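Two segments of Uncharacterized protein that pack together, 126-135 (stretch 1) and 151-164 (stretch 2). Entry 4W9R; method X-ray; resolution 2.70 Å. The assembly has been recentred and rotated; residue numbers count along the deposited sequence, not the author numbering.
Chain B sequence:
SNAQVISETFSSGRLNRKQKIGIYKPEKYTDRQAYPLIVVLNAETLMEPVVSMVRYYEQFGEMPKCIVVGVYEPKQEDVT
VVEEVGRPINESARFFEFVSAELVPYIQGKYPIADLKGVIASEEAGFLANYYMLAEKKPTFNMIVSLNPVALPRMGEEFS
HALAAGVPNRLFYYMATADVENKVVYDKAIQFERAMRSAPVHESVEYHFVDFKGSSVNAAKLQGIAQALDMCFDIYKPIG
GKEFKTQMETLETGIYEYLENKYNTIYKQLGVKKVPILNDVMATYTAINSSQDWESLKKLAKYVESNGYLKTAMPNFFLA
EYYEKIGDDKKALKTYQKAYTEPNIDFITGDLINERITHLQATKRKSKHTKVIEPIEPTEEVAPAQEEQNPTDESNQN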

# COMPACT_ATOMS: atom_id res chain seq x y z
N GLY B 126 -3.68 13.91 -11.24
CA GLY B 126 -2.34 13.95 -10.68
C GLY B 126 -1.52 15.10 -11.23
O GLY B 126 -0.73 15.70 -10.51
N PHE B 127 -1.71 15.39 -12.51
CA PHE B 127 -1.02 16.52 -13.13
C PHE B 127 -1.71 17.83 -12.78
O PHE B 127 -1.06 18.86 -12.62
CB PHE B 127 -0.97 16.35 -14.65
CG PHE B 127 -0.24 17.46 -15.36
CD1 PHE B 127 1.13 17.60 -15.21
CD2 PHE B 127 -0.92 18.36 -16.15
CE1 PHE B 127 1.81 18.62 -15.85
CE2 PHE B 127 -0.25 19.39 -16.80
CZ PHE B 127 1.12 19.52 -16.65
N LEU B 128 -3.04 17.78 -12.66
CA LEU B 128 -3.83 18.95 -12.27
C LEU B 128 -3.42 19.45 -10.89
O LEU B 128 -3.41 20.66 -10.64
CB LEU B 128 -5.32 18.61 -12.29
CG LEU B 128 -6.27 19.67 -11.74
CD1 LEU B 128 -6.26 20.91 -12.62
CD2 LEU B 128 -7.68 19.12 -11.61
N ALA B 129 -3.07 18.52 -10.01
CA ALA B 129 -2.72 18.85 -8.64
C ALA B 129 -1.44 19.69 -8.56
O ALA B 129 -1.23 20.41 -7.58
CB ALA B 129 -2.56 17.58 -7.81
N ASN B 130 -0.60 19.60 -9.58
CA ASN B 130 0.64 20.37 -9.62
C ASN B 130 0.38 21.87 -9.60
O ASN B 130 1.18 22.64 -9.05
CB ASN B 130 1.45 20.02 -10.87
CG ASN B 130 1.99 18.61 -10.84
OD1 ASN B 130 2.26 18.05 -9.77
ND2 ASN B 130 2.15 18.01 -12.01
N TYR B 131 -0.74 22.29 -10.18
CA TYR B 131 -1.02 23.70 -10.39
C TYR B 131 -1.37 24.45 -9.10
O TYR B 131 -1.51 25.67 -9.11
CB TYR B 131 -2.14 23.86 -11.42
CG TYR B 131 -1.65 23.62 -12.83
CD1 TYR B 131 -1.52 22.34 -13.33
CD2 TYR B 131 -1.31 24.69 -13.65
CE1 TYR B 131 -1.06 22.12 -14.62
CE2 TYR B 131 -0.86 24.48 -14.94
CZ TYR B 131 -0.73 23.20 -15.42
OH TYR B 131 -0.28 22.99 -16.70
N TYR B 132 -1.51 23.72 -8.00
CA TYR B 132 -1.72 24.36 -6.71
C TYR B 132 -0.44 25.05 -6.22
O TYR B 132 -0.48 25.88 -5.31
CB TYR B 132 -2.22 23.34 -5.68
CG TYR B 132 -3.63 22.88 -5.95
CD1 TYR B 132 -4.71 23.74 -5.76
CD2 TYR B 132 -3.89 21.59 -6.40
CE1 TYR B 132 -6.00 23.33 -6.01
CE2 TYR B 132 -5.19 21.17 -6.65
CZ TYR B 132 -6.24 22.05 -6.46
OH TYR B 132 -7.53 21.65 -6.71
N MSE B 133 0.68 24.70 -6.84
CA MSE B 133 1.96 25.36 -6.57
C MSE B 133 1.97 26.80 -7.09
O MSE B 133 2.73 27.64 -6.62
CB MSE B 133 3.11 24.59 -7.21
CG MSE B 133 3.57 23.37 -6.43
SE MSE B 133 4.83 22.32 -7.48
CE MSE B 133 5.91 23.78 -8.18
N LEU B 134 1.13 27.07 -8.09
CA LEU B 134 1.13 28.36 -8.77
C LEU B 134 0.18 29.36 -8.12
O LEU B 134 0.01 30.47 -8.62
CB LEU B 134 0.78 28.18 -10.24
CG LEU B 134 1.59 27.12 -10.99
CD1 LEU B 134 1.19 27.06 -12.46
CD2 LEU B 134 3.09 27.38 -10.85
N ALA B 135 -0.45 28.96 -7.02
CA ALA B 135 -1.39 29.82 -6.30
C ALA B 135 -0.73 31.12 -5.84
O ALA B 135 0.31 31.10 -5.19
CB ALA B 135 -1.99 29.07 -5.12
N ALA B 151 1.15 14.23 -18.17
CA ALA B 151 1.69 15.58 -18.08
C ALA B 151 1.76 16.33 -19.40
O ALA B 151 1.50 15.79 -20.47
CB ALA B 151 3.07 15.53 -17.44
N LEU B 152 2.15 17.60 -19.29
CA LEU B 152 2.52 18.42 -20.43
C LEU B 152 3.99 18.82 -20.27
O LEU B 152 4.31 19.63 -19.41
CB LEU B 152 1.63 19.65 -20.52
CG LEU B 152 0.12 19.39 -20.47
CD1 LEU B 152 -0.66 20.69 -20.49
CD2 LEU B 152 -0.30 18.48 -21.61
N PRO B 153 4.87 18.25 -21.10
CA PRO B 153 6.30 18.53 -21.02
C PRO B 153 6.65 20.01 -21.11
O PRO B 153 7.58 20.46 -20.43
CB PRO B 153 6.88 17.76 -22.21
CG PRO B 153 5.94 16.62 -22.39
CD PRO B 153 4.57 17.16 -22.06
N ARG B 154 5.90 20.77 -21.91
CA ARG B 154 6.20 22.19 -22.11
C ARG B 154 5.96 23.04 -20.86
O ARG B 154 6.48 24.15 -20.76
CB ARG B 154 5.37 22.75 -23.28
CG ARG B 154 3.87 22.67 -23.08
CD ARG B 154 3.12 23.28 -24.25
NE ARG B 154 2.98 24.73 -24.12
CZ ARG B 154 1.84 25.34 -23.81
NH1 ARG B 154 0.73 24.63 -23.62
NH2 ARG B 154 1.80 26.66 -23.71
N MSE B 155 5.19 22.51 -19.92
CA MSE B 155 4.85 23.26 -18.72
C MSE B 155 5.85 23.03 -17.59
O MSE B 155 5.70 23.58 -16.50
CB MSE B 155 3.44 22.90 -18.24
CG MSE B 155 2.35 23.23 -19.25
SE MSE B 155 2.37 25.11 -19.76
CE MSE B 155 2.08 25.90 -18.00
N GLY B 156 6.86 22.22 -17.86
CA GLY B 156 7.86 21.88 -16.85
C GLY B 156 8.64 23.08 -16.36
O GLY B 156 8.89 23.21 -15.16
N GLU B 157 9.02 23.96 -17.28
CA GLU B 157 9.83 25.13 -16.94
C GLU B 157 9.12 26.06 -15.98
O GLU B 157 9.75 26.68 -15.12
CB GLU B 157 10.22 25.89 -18.21
N GLU B 158 7.80 26.17 -16.12
CA GLU B 158 7.02 27.08 -15.29
C GLU B 158 6.95 26.60 -13.84
O GLU B 158 6.97 27.40 -12.91
CB GLU B 158 5.61 27.26 -15.86
CG GLU B 158 4.78 28.30 -15.12
CD GLU B 158 3.58 28.76 -15.92
OE1 GLU B 158 3.62 28.66 -17.17
OE2 GLU B 158 2.60 29.23 -15.31
N PHE B 159 6.86 25.28 -13.66
CA PHE B 159 6.86 24.71 -12.31
C PHE B 159 8.26 24.75 -11.71
O PHE B 159 8.42 24.73 -10.49
CB PHE B 159 6.33 23.27 -12.34
CG PHE B 159 4.85 23.18 -12.58
CD1 PHE B 159 3.94 23.52 -11.59
CD2 PHE B 159 4.36 22.75 -13.81
CE1 PHE B 159 2.58 23.44 -11.81
CE2 PHE B 159 3.00 22.67 -14.04
CZ PHE B 159 2.11 23.01 -13.04
N SER B 160 9.26 24.81 -12.58
CA SER B 160 10.65 24.92 -12.13
C SER B 160 10.88 26.24 -11.41
O SER B 160 11.54 26.28 -10.37
CB SER B 160 11.60 24.79 -13.32
OG SER B 160 12.95 24.90 -12.90
N HIS B 161 10.32 27.31 -11.96
CA HIS B 161 10.43 28.63 -11.36
C HIS B 161 9.73 28.68 -10.01
O HIS B 161 10.21 29.33 -9.08
CB HIS B 161 9.85 29.69 -12.29
CG HIS B 161 10.59 29.82 -13.59
ND1 HIS B 161 9.99 30.24 -14.75
CD2 HIS B 161 11.89 29.59 -13.90
CE1 HIS B 161 10.88 30.26 -15.73
NE2 HIS B 161 12.04 29.87 -15.24
N ALA B 162 8.60 27.99 -9.90
CA ALA B 162 7.84 27.96 -8.66
C ALA B 162 8.61 27.24 -7.56
O ALA B 162 8.61 27.67 -6.40
CB ALA B 162 6.49 27.30 -8.88
N LEU B 163 9.27 26.14 -7.92
CA LEU B 163 10.07 25.38 -6.98
C LEU B 163 11.29 26.17 -6.52
O LEU B 163 11.72 26.06 -5.37
CB LEU B 163 10.52 24.05 -7.60
CG LEU B 163 9.46 22.97 -7.75
CD1 LEU B 163 10.04 21.77 -8.48
CD2 LEU B 163 8.91 22.56 -6.39
N ALA B 164 11.84 26.96 -7.43
CA ALA B 164 13.02 27.77 -7.12
C ALA B 164 12.65 28.94 -6.21
O ALA B 164 13.46 29.38 -5.40
CB ALA B 164 13.66 28.27 -8.41

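Stretch 1 leaves a helix and tightens into a 3-10 segment at 131-133. Stretch 2 passes from a 3-10 segment, 153-155, into the helix 156-164. The two stretches run in the same sense: by CA positions, Phe127 pairs with Ala151 and Leu134 with Ala162. No hydrogen bond joins them, and the contact is largely apolar, burying 576 Å².

Phe127 points toward stretch 2. Ala151 CA sits over the Phe127 ring face, 3.8 Å from the Phe127 ring centroid, in a CH-pi contact. Phe127 CE2 also meets Leu152 CG at 3.7 Å. Met155 CB lies at the ring edge.

At Asn130 the backbone does much of the touching: Asn130 O is 3.2 Å from Phe159 CE1. That oxygen also accepts a hydrogen bond from Met133 N.

Tyr131 starts sideways, but its end comes nearer. Its ring face receives the edge of Phe159, with planes at 81° and Tyr131 CE1 3.7 Å from Phe159 CZ. This geometry sets ring hydrogens against pi electrons. Its hydroxyl is hydrogen-bonded elsewhere in the structure.

Met133 is selenomethionine. Its methyl fits among three residues: Met133 CE is 3.6 Å from Ala162 CB, 3.7 Å from Leu163 CG and 3.9 Å from Phe159 CD1. The small Ala162 side chain also meets Leu134, with Leu134 CD2 3.9 Å from Ala162 CB.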